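Local atomic coordinates of membrane-associated protein VP24 (Marburg virus - Musoke, Kenya, 1980, PDB entry 4OR8), a protein that may act as a minor matrix protein of the virion, with a role in nucleocapsid assembly and budding, and interacts with the viral nucleoprotein. Residues Q119-S124 and K165-G170; P127-I132 and I157-D162; L181-D186 and I204-M209; G210-V215 and V233-V238. All coordinates share one frame; numbering follows the deposited sequence.

Interaction 1: residues Q119-S124 and K165-G170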
loop_
_atom_site.group_PDB
_atom_site.type_symbol
_atom_site.label_atom_id
_atom_site.label_comp_id
_atom_site.label_asym_id
_atom_site.label_seq_id
_atom_site.Cartn_x
_atom_site.Cartn_y
_atom_site.Cartn_z
ATOM N N GLN B 119 14.727 1.018 -20.128
ATOM C CA GLN B 119 15.084 0.726 -21.517
ATOM C C GLN B 119 13.928 0.936 -22.494
ATOM O O GLN B 119 14.137 1.233 -23.671
ATOM C CB GLN B 119 15.628 -0.705 -21.652
ATOM C CG GLN B 119 14.629 -1.810 -21.294
ATOM C CD GLN B 119 14.434 -1.984 -19.791
ATOM O OE1 GLN B 119 15.335 -1.701 -18.997
ATOM N NE2 GLN B 119 13.251 -2.447 -19.397
ATOM N N GLU B 120 12.708 0.781 -21.998
ATOM C CA GLU B 120 11.528 0.903 -22.836
ATOM C C GLU B 120 11.205 2.372 -23.076
ATOM O O GLU B 120 10.543 2.722 -24.051
ATOM C CB GLU B 120 10.343 0.199 -22.176
ATOM C CG GLU B 120 9.182 -0.083 -23.110
ATOM C CD GLU B 120 8.167 -1.025 -22.494
ATOM O OE1 GLU B 120 8.340 -1.389 -21.310
ATOM O OE2 GLU B 120 7.201 -1.403 -23.193
ATOM N N LEU B 121 11.689 3.229 -22.184
ATOM C CA LEU B 121 11.454 4.664 -22.283
ATOM C C LEU B 121 12.459 5.361 -23.198
ATOM O O LEU B 121 12.096 6.236 -23.984
ATOM C CB LEU B 121 11.496 5.301 -20.895
ATOM C CG LEU B 121 11.490 6.831 -20.852
ATOM C CD1 LEU B 121 10.294 7.393 -21.619
ATOM C CD2 LEU B 121 11.472 7.314 -19.414
ATOM N N GLN B 122 13.719 4.958 -23.090
ATOM C CA GLN B 122 14.810 5.614 -23.795
ATOM C C GLN B 122 14.952 5.098 -25.217
ATOM O O GLN B 122 15.922 5.396 -25.918
ATOM C CB GLN B 122 16.100 5.400 -23.018
ATOM C CG GLN B 122 16.061 6.022 -21.653
ATOM C CD GLN B 122 17.298 5.707 -20.876
ATOM O OE1 GLN B 122 17.768 4.569 -20.878
ATOM N NE2 GLN B 122 17.855 6.714 -20.215
ATOM N N GLN B 123 13.963 4.331 -25.647
ATOM C CA GLN B 123 14.041 3.680 -26.937
ATOM C C GLN B 123 13.355 4.531 -28.007
ATOM O O GLN B 123 13.726 4.489 -29.181
ATOM C CB GLN B 123 13.483 2.257 -26.828
ATOM C CG GLN B 123 12.667 1.790 -27.996
ATOM C CD GLN B 123 11.200 2.122 -27.832
ATOM O OE1 GLN B 123 10.816 2.872 -26.932
ATOM N NE2 GLN B 123 10.368 1.561 -28.703
ATOM N N SER B 124 12.395 5.349 -27.584
ATOM C CA SER B 124 11.665 6.216 -28.507
ATOM C C SER B 124 11.977 7.699 -28.309
ATOM O O SER B 124 11.258 8.566 -28.810
ATOM C CB SER B 124 10.160 5.981 -28.377
ATOM O OG SER B 124 9.733 6.176 -27.041
ATOM N N LYS B 165 5.529 14.242 -23.457
ATOM C CA LYS B 165 4.433 13.287 -23.386
ATOM C C LYS B 165 4.970 11.872 -23.205
ATOM O O LYS B 165 4.509 11.126 -22.340
ATOM C CB LYS B 165 3.593 13.357 -24.661
ATOM C CG LYS B 165 2.103 13.420 -24.415
ATOM C CD LYS B 165 1.647 14.842 -24.158
ATOM C CE LYS B 165 1.647 15.643 -25.444
ATOM N NZ LYS B 165 0.744 15.036 -26.462
ATOM N N ILE B 166 5.950 11.517 -24.027
ATOM C CA ILE B 166 6.564 10.197 -23.974
ATOM C C ILE B 166 7.236 9.959 -22.626
ATOM O O ILE B 166 7.116 8.880 -22.040
ATOM C CB ILE B 166 7.589 10.012 -25.117
ATOM C CG1 ILE B 166 6.871 9.983 -26.467
ATOM C CG2 ILE B 166 8.396 8.737 -24.927
ATOM C CD1 ILE B 166 7.798 9.812 -27.646
ATOM N N LEU B 167 7.925 10.981 -22.132
ATOM C CA LEU B 167 8.623 10.884 -20.857
ATOM C C LEU B 167 7.677 10.550 -19.711
ATOM O O LEU B 167 7.981 9.695 -18.884
ATOM C CB LEU B 167 9.375 12.176 -20.553
ATOM C CG LEU B 167 10.138 12.148 -19.230
ATOM C CD1 LEU B 167 11.187 11.046 -19.256
ATOM C CD2 LEU B 167 10.764 13.505 -18.924
ATOM N N MET B 168 6.530 11.221 -19.672
ATOM C CA MET B 168 5.533 10.962 -18.640
ATOM C C MET B 168 4.923 9.574 -18.812
ATOM O O MET B 168 4.745 8.841 -17.842
ATOM C CB MET B 168 4.441 12.030 -18.666
ATOM C CG MET B 168 4.956 13.454 -18.529
ATOM S SD MET B 168 5.908 13.742 -17.020
ATOM C CE MET B 168 7.401 14.439 -17.717
ATOM N N ALA B 169 4.609 9.212 -20.052
ATOM C CA ALA B 169 4.039 7.900 -20.345
ATOM C C ALA B 169 4.988 6.770 -19.952
ATOM O O ALA B 169 4.558 5.707 -19.494
ATOM C CB ALA B 169 3.675 7.797 -21.817
ATOM N N GLY B 170 6.282 7.008 -20.136
ATOM C CA GLY B 170 7.300 6.040 -19.775
ATOM C C GLY B 170 7.400 5.790 -18.283
ATOM O O GLY B 170 7.550 4.644 -17.857
#

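Interaction 2: residues P127-I132 and I157-D162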
loop_
_atom_site.group_PDB
_atom_site.type_symbol
_atom_site.label_atom_id
_atom_site.label_comp_id
_atom_site.label_asym_id
_atom_site.label_seq_id
_atom_site.Cartn_x
_atom_site.Cartn_y
_atom_site.Cartn_z
ATOM N N PRO B 127 18.008 11.372 -29.480
ATOM C CA PRO B 127 19.317 11.335 -28.811
ATOM C C PRO B 127 19.633 12.582 -27.992
ATOM O O PRO B 127 20.193 12.470 -26.901
ATOM C CB PRO B 127 20.296 11.215 -29.979
ATOM C CG PRO B 127 19.520 10.512 -31.029
ATOM C CD PRO B 127 18.120 11.030 -30.910
ATOM N N GLY B 128 19.282 13.753 -28.513
ATOM C CA GLY B 128 19.501 14.992 -27.794
ATOM C C GLY B 128 18.736 15.037 -26.487
ATOM O O GLY B 128 19.288 15.401 -25.448
ATOM N N PHE B 129 17.463 14.660 -26.538
ATOM C CA PHE B 129 16.620 14.634 -25.348
ATOM C C PHE B 129 16.991 13.460 -24.450
ATOM O O PHE B 129 16.833 13.524 -23.229
ATOM C CB PHE B 129 15.147 14.554 -25.743
ATOM C CG PHE B 129 14.204 14.526 -24.575
ATOM C CD1 PHE B 129 14.082 15.623 -23.738
ATOM C CD2 PHE B 129 13.431 13.405 -24.322
ATOM C CE1 PHE B 129 13.213 15.601 -22.661
ATOM C CE2 PHE B 129 12.557 13.378 -23.249
ATOM C CZ PHE B 129 12.449 14.478 -22.417
ATOM N N ARG B 130 17.485 12.387 -25.064
ATOM C CA ARG B 130 17.948 11.225 -24.314
ATOM C C ARG B 130 19.079 11.611 -23.369
ATOM O O ARG B 130 19.139 11.141 -22.234
ATOM C CB ARG B 130 18.404 10.112 -25.258
ATOM C CG ARG B 130 18.968 8.902 -24.538
ATOM C CD ARG B 130 19.454 7.836 -25.504
ATOM N NE ARG B 130 18.355 7.111 -26.134
ATOM C CZ ARG B 130 18.048 7.191 -27.424
ATOM N NH1 ARG B 130 18.764 7.961 -28.232
ATOM N NH2 ARG B 130 17.030 6.493 -27.909
ATOM N N SER B 131 19.969 12.477 -23.841
ATOM C CA SER B 131 21.081 12.941 -23.022
ATOM C C SER B 131 20.594 13.892 -21.931
ATOM O O SER B 131 21.197 13.980 -20.861
ATOM C CB SER B 131 22.150 13.617 -23.886
ATOM O OG SER B 131 21.699 14.867 -24.374
ATOM N N ILE B 132 19.504 14.604 -22.205
ATOM C CA ILE B 132 18.878 15.451 -21.197
ATOM C C ILE B 132 18.295 14.583 -20.088
ATOM O O ILE B 132 18.517 14.841 -18.902
ATOM C CB ILE B 132 17.776 16.337 -21.804
ATOM C CG1 ILE B 132 18.401 17.448 -22.648
ATOM C CG2 ILE B 132 16.909 16.938 -20.713
ATOM C CD1 ILE B 132 17.389 18.377 -23.288
ATOM N N ILE B 157 15.327 22.675 -28.491
ATOM C CA ILE B 157 15.287 21.835 -29.681
ATOM C C ILE B 157 14.960 20.382 -29.353
ATOM O O ILE B 157 14.425 19.657 -30.193
ATOM C CB ILE B 157 16.604 21.916 -30.488
ATOM C CG1 ILE B 157 17.806 21.610 -29.598
ATOM C CG2 ILE B 157 16.763 23.293 -31.111
ATOM C CD1 ILE B 157 19.136 21.837 -30.288
ATOM N N TYR B 158 15.263 19.964 -28.127
ATOM C CA TYR B 158 15.105 18.563 -27.745
ATOM C C TYR B 158 13.902 18.300 -26.844
ATOM O O TYR B 158 13.281 17.245 -26.932
ATOM C CB TYR B 158 16.388 18.040 -27.098
ATOM C CG TYR B 158 17.559 18.014 -28.050
ATOM C CD1 TYR B 158 17.394 17.607 -29.366
ATOM C CD2 TYR B 158 18.824 18.409 -27.639
ATOM C CE1 TYR B 158 18.458 17.582 -30.246
ATOM C CE2 TYR B 158 19.898 18.390 -28.511
ATOM C CZ TYR B 158 19.707 17.974 -29.815
ATOM O OH TYR B 158 20.767 17.951 -30.692
ATOM N N LEU B 159 13.575 19.255 -25.982
ATOM C CA LEU B 159 12.415 19.112 -25.109
ATOM C C LEU B 159 11.144 19.590 -25.809
ATOM O O LEU B 159 10.678 20.710 -25.589
ATOM C CB LEU B 159 12.627 19.858 -23.784
ATOM C CG LEU B 159 11.512 19.791 -22.732
ATOM C CD1 LEU B 159 11.082 18.358 -22.477
ATOM C CD2 LEU B 159 11.958 20.447 -21.437
ATOM N N THR B 160 10.593 18.736 -26.663
ATOM C CA THR B 160 9.352 19.048 -27.360
ATOM C C THR B 160 8.153 18.509 -26.584
ATOM O O THR B 160 8.317 17.779 -25.607
ATOM C CB THR B 160 9.346 18.461 -28.781
ATOM O OG1 THR B 160 9.558 17.045 -28.717
ATOM C CG2 THR B 160 10.444 19.092 -29.616
ATOM N N SER B 161 6.951 18.870 -27.018
ATOM C CA SER B 161 5.744 18.379 -26.364
ATOM C C SER B 161 5.658 16.858 -26.478
ATOM O O SER B 161 5.288 16.178 -25.523
ATOM C CB SER B 161 4.492 19.041 -26.946
ATOM O OG SER B 161 4.215 18.560 -28.249
ATOM N N ASP B 162 6.011 16.335 -27.650
ATOM C CA ASP B 162 6.063 14.893 -27.875
ATOM C C ASP B 162 6.994 14.188 -26.890
ATOM O O ASP B 162 6.624 13.177 -26.289
ATOM C CB ASP B 162 6.514 14.594 -29.305
ATOM C CG ASP B 162 5.362 14.563 -30.285
ATOM O OD1 ASP B 162 4.274 15.074 -29.943
ATOM O OD2 ASP B 162 5.547 14.026 -31.398
#

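Interaction 3: residues L181-D186 and I204-M209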
loop_
_atom_site.group_PDB
_atom_site.type_symbol
_atom_site.label_atom_id
_atom_site.label_comp_id
_atom_site.label_asym_id
_atom_site.label_seq_id
_atom_site.Cartn_x
_atom_site.Cartn_y
_atom_site.Cartn_z
ATOM N N LEU B 181 5.741 -7.015 -9.861
ATOM C CA LEU B 181 6.563 -7.659 -8.841
ATOM C C LEU B 181 5.701 -8.279 -7.751
ATOM O O LEU B 181 4.706 -7.697 -7.325
ATOM C CB LEU B 181 7.524 -6.657 -8.198
ATOM C CG LEU B 181 8.721 -6.139 -8.992
ATOM C CD1 LEU B 181 9.479 -5.102 -8.172
ATOM C CD2 LEU B 181 9.636 -7.282 -9.391
ATOM N N HIS B 182 6.090 -9.465 -7.300
ATOM C CA HIS B 182 5.431 -10.092 -6.168
ATOM C C HIS B 182 6.090 -9.645 -4.872
ATOM O O HIS B 182 7.287 -9.366 -4.837
ATOM C CB HIS B 182 5.501 -11.615 -6.280
ATOM C CG HIS B 182 4.590 -12.186 -7.320
ATOM N ND1 HIS B 182 3.494 -12.959 -7.004
ATOM C CD2 HIS B 182 4.612 -12.096 -8.671
ATOM C CE1 HIS B 182 2.879 -13.321 -8.115
ATOM N NE2 HIS B 182 3.537 -12.811 -9.141
ATOM N N VAL B 183 5.299 -9.569 -3.810
ATOM C CA VAL B 183 5.835 -9.351 -2.478
ATOM C C VAL B 183 6.760 -10.524 -2.174
ATOM O O VAL B 183 6.600 -11.599 -2.750
ATOM C CB VAL B 183 4.701 -9.270 -1.437
ATOM C CG1 VAL B 183 5.243 -8.911 -0.068
ATOM C CG2 VAL B 183 3.681 -8.240 -1.868
ATOM N N VAL B 184 7.740 -10.310 -1.300
ATOM C CA VAL B 184 8.686 -11.360 -0.943
ATOM C C VAL B 184 7.960 -12.648 -0.571
ATOM O O VAL B 184 6.994 -12.639 0.188
ATOM C CB VAL B 184 9.631 -10.922 0.189
ATOM C CG1 VAL B 184 10.517 -9.784 -0.285
ATOM C CG2 VAL B 184 8.840 -10.502 1.408
ATOM N N ASN B 185 8.421 -13.751 -1.146
ATOM C CA ASN B 185 7.727 -15.022 -1.027
ATOM C C ASN B 185 8.704 -16.178 -0.895
ATOM O O ASN B 185 9.918 -15.989 -0.967
ATOM C CB ASN B 185 6.826 -15.235 -2.243
ATOM C CG ASN B 185 7.577 -15.100 -3.550
ATOM O OD1 ASN B 185 8.070 -16.083 -4.098
ATOM N ND2 ASN B 185 7.676 -13.874 -4.055
ATOM N N ASP B 186 8.164 -17.377 -0.709
ATOM C CA ASP B 186 8.988 -18.566 -0.541
ATOM C C ASP B 186 8.848 -19.519 -1.723
ATOM O O ASP B 186 9.196 -20.694 -1.622
ATOM C CB ASP B 186 8.633 -19.285 0.764
ATOM C CG ASP B 186 7.209 -19.821 0.773
ATOM O OD1 ASP B 186 6.369 -19.321 -0.006
ATOM O OD2 ASP B 186 6.930 -20.744 1.567
ATOM N N ILE B 204 15.184 -2.314 -5.623
ATOM C CA ILE B 204 13.802 -2.039 -5.243
ATOM C C ILE B 204 13.037 -3.335 -4.995
ATOM O O ILE B 204 12.884 -4.156 -5.894
ATOM C CB ILE B 204 13.078 -1.236 -6.331
ATOM C CG1 ILE B 204 13.824 0.071 -6.600
ATOM C CG2 ILE B 204 11.633 -0.966 -5.931
ATOM C CD1 ILE B 204 13.344 0.800 -7.831
ATOM N N THR B 205 12.550 -3.507 -3.773
ATOM C CA THR B 205 11.858 -4.730 -3.389
ATOM C C THR B 205 10.429 -4.442 -2.930
ATOM O O THR B 205 10.190 -3.517 -2.150
ATOM C CB THR B 205 12.610 -5.450 -2.258
ATOM O OG1 THR B 205 13.953 -5.722 -2.675
ATOM C CG2 THR B 205 11.923 -6.753 -1.896
ATOM N N ARG B 206 9.478 -5.232 -3.416
ATOM C CA ARG B 206 8.097 -5.067 -2.988
ATOM C C ARG B 206 7.821 -5.800 -1.677
ATOM O O ARG B 206 8.034 -7.010 -1.567
ATOM C CB ARG B 206 7.120 -5.536 -4.066
ATOM C CG ARG B 206 5.672 -5.315 -3.683
ATOM C CD ARG B 206 4.727 -5.660 -4.816
ATOM N NE ARG B 206 3.377 -5.182 -4.527
ATOM C CZ ARG B 206 2.373 -5.197 -5.396
ATOM N NH1 ARG B 206 2.558 -5.671 -6.622
ATOM N NH2 ARG B 206 1.183 -4.736 -5.040
ATOM N N VAL B 207 7.355 -5.052 -0.685
ATOM C CA VAL B 207 6.906 -5.629 0.570
ATOM C C VAL B 207 5.404 -5.383 0.714
ATOM O O VAL B 207 4.786 -4.789 -0.165
ATOM C CB VAL B 207 7.668 -5.037 1.772
ATOM C CG1 VAL B 207 9.087 -5.558 1.800
ATOM C CG2 VAL B 207 7.655 -3.509 1.725
ATOM N N ASN B 208 4.819 -5.844 1.814
ATOM C CA ASN B 208 3.393 -5.649 2.046
ATOM C C ASN B 208 3.001 -4.178 2.150
ATOM O O ASN B 208 1.887 -3.796 1.784
ATOM C CB ASN B 208 2.946 -6.394 3.306
ATOM C CG ASN B 208 2.950 -7.896 3.127
ATOM O OD1 ASN B 208 2.678 -8.403 2.039
ATOM N ND2 ASN B 208 3.260 -8.619 4.199
ATOM N N MET B 209 3.920 -3.359 2.648
ATOM C CA MET B 209 3.633 -1.949 2.897
ATOM C C MET B 209 3.866 -1.084 1.667
ATOM O O MET B 209 3.375 0.041 1.582
ATOM C CB MET B 209 4.471 -1.433 4.067
ATOM C CG MET B 209 4.116 -2.076 5.392
ATOM S SD MET B 209 4.958 -1.310 6.784
ATOM C CE MET B 209 4.493 0.405 6.560
#

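Interaction 4: residues G210-V215 and V233-V238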
loop_
_atom_site.group_PDB
_atom_site.type_symbol
_atom_site.label_atom_id
_atom_site.label_comp_id
_atom_site.label_asym_id
_atom_site.label_seq_id
_atom_site.Cartn_x
_atom_site.Cartn_y
_atom_site.Cartn_z
ATOM N N GLY B 210 4.615 -1.616 0.713
ATOM C CA GLY B 210 4.936 -0.876 -0.489
ATOM C C GLY B 210 6.259 -1.326 -1.067
ATOM O O GLY B 210 6.541 -2.518 -1.133
ATOM N N PHE B 211 7.079 -0.369 -1.476
ATOM C CA PHE B 211 8.338 -0.692 -2.122
ATOM C C PHE B 211 9.527 -0.217 -1.307
ATOM O O PHE B 211 9.682 0.971 -1.045
ATOM C CB PHE B 211 8.378 -0.102 -3.530
ATOM C CG PHE B 211 7.294 -0.621 -4.428
ATOM C CD1 PHE B 211 7.464 -1.805 -5.123
ATOM C CD2 PHE B 211 6.102 0.067 -4.565
ATOM C CE1 PHE B 211 6.469 -2.291 -5.948
ATOM C CE2 PHE B 211 5.100 -0.412 -5.387
ATOM C CZ PHE B 211 5.285 -1.595 -6.080
ATOM N N LEU B 212 10.360 -1.164 -0.897
ATOM C CA LEU B 212 11.572 -0.847 -0.162
ATOM C C LEU B 212 12.654 -0.451 -1.156
ATOM O O LEU B 212 13.067 -1.256 -1.985
ATOM C CB LEU B 212 12.022 -2.056 0.659
ATOM C CG LEU B 212 12.868 -1.796 1.907
ATOM C CD1 LEU B 212 12.144 -0.873 2.876
ATOM C CD2 LEU B 212 13.217 -3.112 2.583
ATOM N N VAL B 213 13.095 0.801 -1.083
ATOM C CA VAL B 213 14.121 1.301 -1.989
ATOM C C VAL B 213 15.469 1.355 -1.286
ATOM O O VAL B 213 15.651 2.103 -0.326
ATOM C CB VAL B 213 13.768 2.694 -2.533
ATOM C CG1 VAL B 213 14.903 3.230 -3.387
ATOM C CG2 VAL B 213 12.471 2.639 -3.329
ATOM N N GLU B 214 16.412 0.560 -1.777
ATOM C CA GLU B 214 17.712 0.405 -1.134
ATOM C C GLU B 214 18.855 0.811 -2.062
ATOM O O GLU B 214 18.894 0.407 -3.223
ATOM C CB GLU B 214 17.885 -1.048 -0.696
ATOM C CG GLU B 214 19.316 -1.463 -0.448
ATOM C CD GLU B 214 19.452 -2.957 -0.231
ATOM O OE1 GLU B 214 18.426 -3.667 -0.309
ATOM O OE2 GLU B 214 20.586 -3.421 0.015
ATOM N N VAL B 215 19.786 1.609 -1.547
ATOM C CA VAL B 215 20.937 2.041 -2.337
ATOM C C VAL B 215 22.270 1.745 -1.650
ATOM O O VAL B 215 22.502 2.163 -0.515
ATOM C CB VAL B 215 20.876 3.550 -2.648
ATOM C CG1 VAL B 215 22.095 3.975 -3.456
ATOM C CG2 VAL B 215 19.598 3.890 -3.388
ATOM N N VAL B 233 25.288 2.541 2.929
ATOM C CA VAL B 233 23.992 1.939 2.635
ATOM C C VAL B 233 22.846 2.787 3.173
ATOM O O VAL B 233 22.768 3.056 4.371
ATOM C CB VAL B 233 23.881 0.517 3.218
ATOM C CG1 VAL B 233 22.462 -0.001 3.081
ATOM C CG2 VAL B 233 24.864 -0.421 2.531
ATOM N N VAL B 234 21.961 3.214 2.280
ATOM C CA VAL B 234 20.761 3.932 2.683
ATOM C C VAL B 234 19.544 3.188 2.169
ATOM O O VAL B 234 19.637 2.427 1.206
ATOM C CB VAL B 234 20.734 5.378 2.142
ATOM C CG1 VAL B 234 21.904 6.173 2.693
ATOM C CG2 VAL B 234 20.745 5.383 0.623
ATOM N N PHE B 235 18.405 3.399 2.815
ATOM C CA PHE B 235 17.164 2.784 2.367
ATOM C C PHE B 235 15.944 3.522 2.893
ATOM O O PHE B 235 15.982 4.129 3.962
ATOM C CB PHE B 235 17.106 1.304 2.756
ATOM C CG PHE B 235 16.945 1.064 4.229
ATOM C CD1 PHE B 235 18.042 1.088 5.074
ATOM C CD2 PHE B 235 15.696 0.795 4.769
ATOM C CE1 PHE B 235 17.895 0.862 6.429
ATOM C CE2 PHE B 235 15.542 0.569 6.127
ATOM C CZ PHE B 235 16.645 0.601 6.956
ATOM N N GLY B 236 14.863 3.467 2.123
ATOM C CA GLY B 236 13.610 4.078 2.514
ATOM C C GLY B 236 12.447 3.241 2.028
ATOM O O GLY B 236 12.639 2.244 1.336
ATOM N N LEU B 237 11.235 3.648 2.387
ATOM C CA LEU B 237 10.047 2.897 2.019
ATOM C C LEU B 237 9.034 3.791 1.320
ATOM O O LEU B 237 8.535 4.752 1.905
ATOM C CB LEU B 237 9.417 2.270 3.263
ATOM C CG LEU B 237 8.141 1.454 3.062
ATOM C CD1 LEU B 237 8.410 0.263 2.161
ATOM C CD2 LEU B 237 7.581 0.998 4.400
ATOM N N VAL B 238 8.741 3.479 0.061
ATOM C CA VAL B 238 7.706 4.198 -0.667
ATOM C C VAL B 238 6.390 3.433 -0.590
ATOM O O VAL B 238 6.302 2.288 -1.030
ATOM C CB VAL B 238 8.087 4.439 -2.140
ATOM C CG1 VAL B 238 6.945 5.124 -2.868
ATOM C CG2 VAL B 238 9.350 5.282 -2.235
#

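Interaction 1: residues Q119-S124 and K165-G170
The type I beta turn from Leu121 to Ser124 lies against helix 161-178, and the backbones come closest where the CA atoms of Leu121 and Gly170 are 5.0 Å apart. Leu121 carries most of the contact. Its CG stands anti to the backbone N (chi1 171°), and the two methyls beyond it part company. CD1 enters beside the helix backbone, 3.5 Å from Ile166 O and 3.8 Å from Gly170 CA. Ile166 O is already used within the helix, where Gly170 N donates to it. Gly170 has no side chain, and a CB there would run into Leu121 CD1. The other methyl, Leu121 CD2, meets Leu167 CD1 at 3.7 Å, the two leucine side chains crossing obliquely. This is loop-on-helix packing: the connection between helices 104-115 and 127-142 is laid on one side of helix 161-178, one turn of the helix supplying Ile166, Leu167 and Gly170. Ile166 turns its CG2 branch to the loop. That methyl lies 4.0 Å from Leu121 CD1 and 3.6 Å from Ser124 OG, an apolar touch on a hydroxyl. Just before the turn, Glu120 forms a salt bridge with Lys177, further along the same helix.

Interaction 2: residues P127-I132 and I157-D162
Gly128 sets its CA over the middle of one face of the Tyr158 ring. This CA sits 3.3 Å from the ring centroid, only 6° off the ring normal, a CH-pi contact. A CB on Gly128 would point toward Tyr158 and clash with the ring, so glycine lets the helix backbone come this close. The opposite face of the ring carries Ile157 CG1, and the ring is thus held between its own chain neighbour and helix 127-142. Tyr158 CG is anti to the carbonyl carbon, beside the backbone N (chi1 -65°); from there the ring lies over Gly128.

Phe129 comes next. Its CB lies 3.5 Å from Tyr158 O and 3.9 Å from Tyr158 CB. Further out on the ring, Phe129 CE1 meets Leu159 CD1 at 3.5 Å, the two side chains crossing at a slant. Ile132, one turn on from Gly128, adds its CD1 methyl at 4.0 Å from Tyr158 CB.

A second shell surrounds these groups. Ser131 OG donates to Gly128 O at 2.7 Å, a side-chain bond within the helix. Phe129 also packs on Met163 and Leu167 of helix 161-178, and Ile132 on Ile150. Leu159 leaves helical geometry as the centre of an inverse gamma turn, and Thr160 is the N-cap of the next helix, its OG1 taking a weak bond from Met163 N. The contact is helix packing at a tight inter-helix turn: the link from helix 152-158 to helix 161-178 lies against the first turns of helix 127-142.

Interaction 3: residues L181-D186 and I204-M209
Arg206 reaches across to Leu181, and its NH1 donates to Leu181 O at 3.0 Å with an N-H...O angle of 148°. The donor lies nearly along the C=O axis, while the oxygen sits 21° out of the guanidinium plane. The arginine chain is extended from CG to NE, and its CD also passes 3.2 Å from Leu181 O. NH2 has a different partner, a salt bridge to Glu240. Arg244 of the second subunit brings a like charge close to the same nitrogen.

Arg206 O takes a weak bond from Val184 N at 3.3 Å and a CA-H...O contact from Val183 CA. Val183 O is satisfied within its own segment by Asn185 ND2, at 2.8 Å and almost straight (175°). Asn185 OD1 accepts from His187 N and Lys189 N, and Thr205 OG1 bonds Ser192 OG. Backbone bonds also join His182 with Pro190 and Arg206 with Ser191.

Val183 CG1 lies 3.4 Å from Asn208 OD1, a methyl against an amide oxygen. The apolar pair Val184 CG1 and Thr205 CG2 meets at 3.7 Å.

The 181-186 loop follows helix 161-178 and leads into strand 192-196. It packs on strand 201-206, whose sheet neighbours are 192-196 and 210-221, with the second subunit packing on Val184 and Asn208.

Interaction 4: residues G210-V215 and V233-V238
Leu212 and Leu237 both hold CG anti to the backbone N (chi1 -155° and 179°). Beyond CG their CD1 methyls meet at 4.0 Å, the side chains crossing at about a right angle. Leu212 CD1 also lies 3.5 Å from Gly236 O, and Leu237 CD1 is equally near Phe211 O. Phe235 differs: its CG stands between the backbone N and the carbonyl carbon (chi1 70°), and the ring leads away from strand 210-215, although CB remains 3.5 Å from Val213 O.

The strands are antiparallel arms of one beta hairpin. Phe211-Val238, Val213-Gly236 and Val215-Val234 are hydrogen-bonded pairs, each bonded in both directions. The Phe211 N to Val238 O bond is 2.8 Å long and nearly straight. Leu212-Leu237 and Glu214-Phe235 are non-hydrogen-bonded pairs.

Leu212, Glu214, Phe235 and Leu237 share one face of the sheet, where helix 91-94 packs through Leu93. On the other face, Val213 CG2 approaches Val238 CG2 at 4.2 Å and Val215 CB meets Val234 CG2 at 3.8 Å; helix 104-115 lies against this side. Buried Glu214 forms a salt bridge with Arg216 through OE2, and its OE1 hydrogen-bonds Tyr22 of the second subunit. Six backbone bonds thus satisfy the polar groups between the strands, mostly apolar side chains line both faces, and the charge of Glu214 is probably offset by Arg216.

In the fold
The four contacts fall into two groups. Interactions 1 and 2 belong to the helical part, with centres 11 Å apart, and both use helix 161-178. Gln122 O and Arg130 NH2 link them by a probable hydrogen bond. The centres of interactions 3 and 4 are 12 Å apart, and both reach the same mixed sheet. A probable hydrogen bond from Leu212 N to Thr205 O (2.7 Å) joins their adjacent strands, while Met209 and Val207 pack on Leu237. Interactions 2 and 3 sit on opposite sides of the chain's centre, 35 Å between centres. Helix 161-178 runs from the first group toward the loop of interaction 3, which also meets the second subunit.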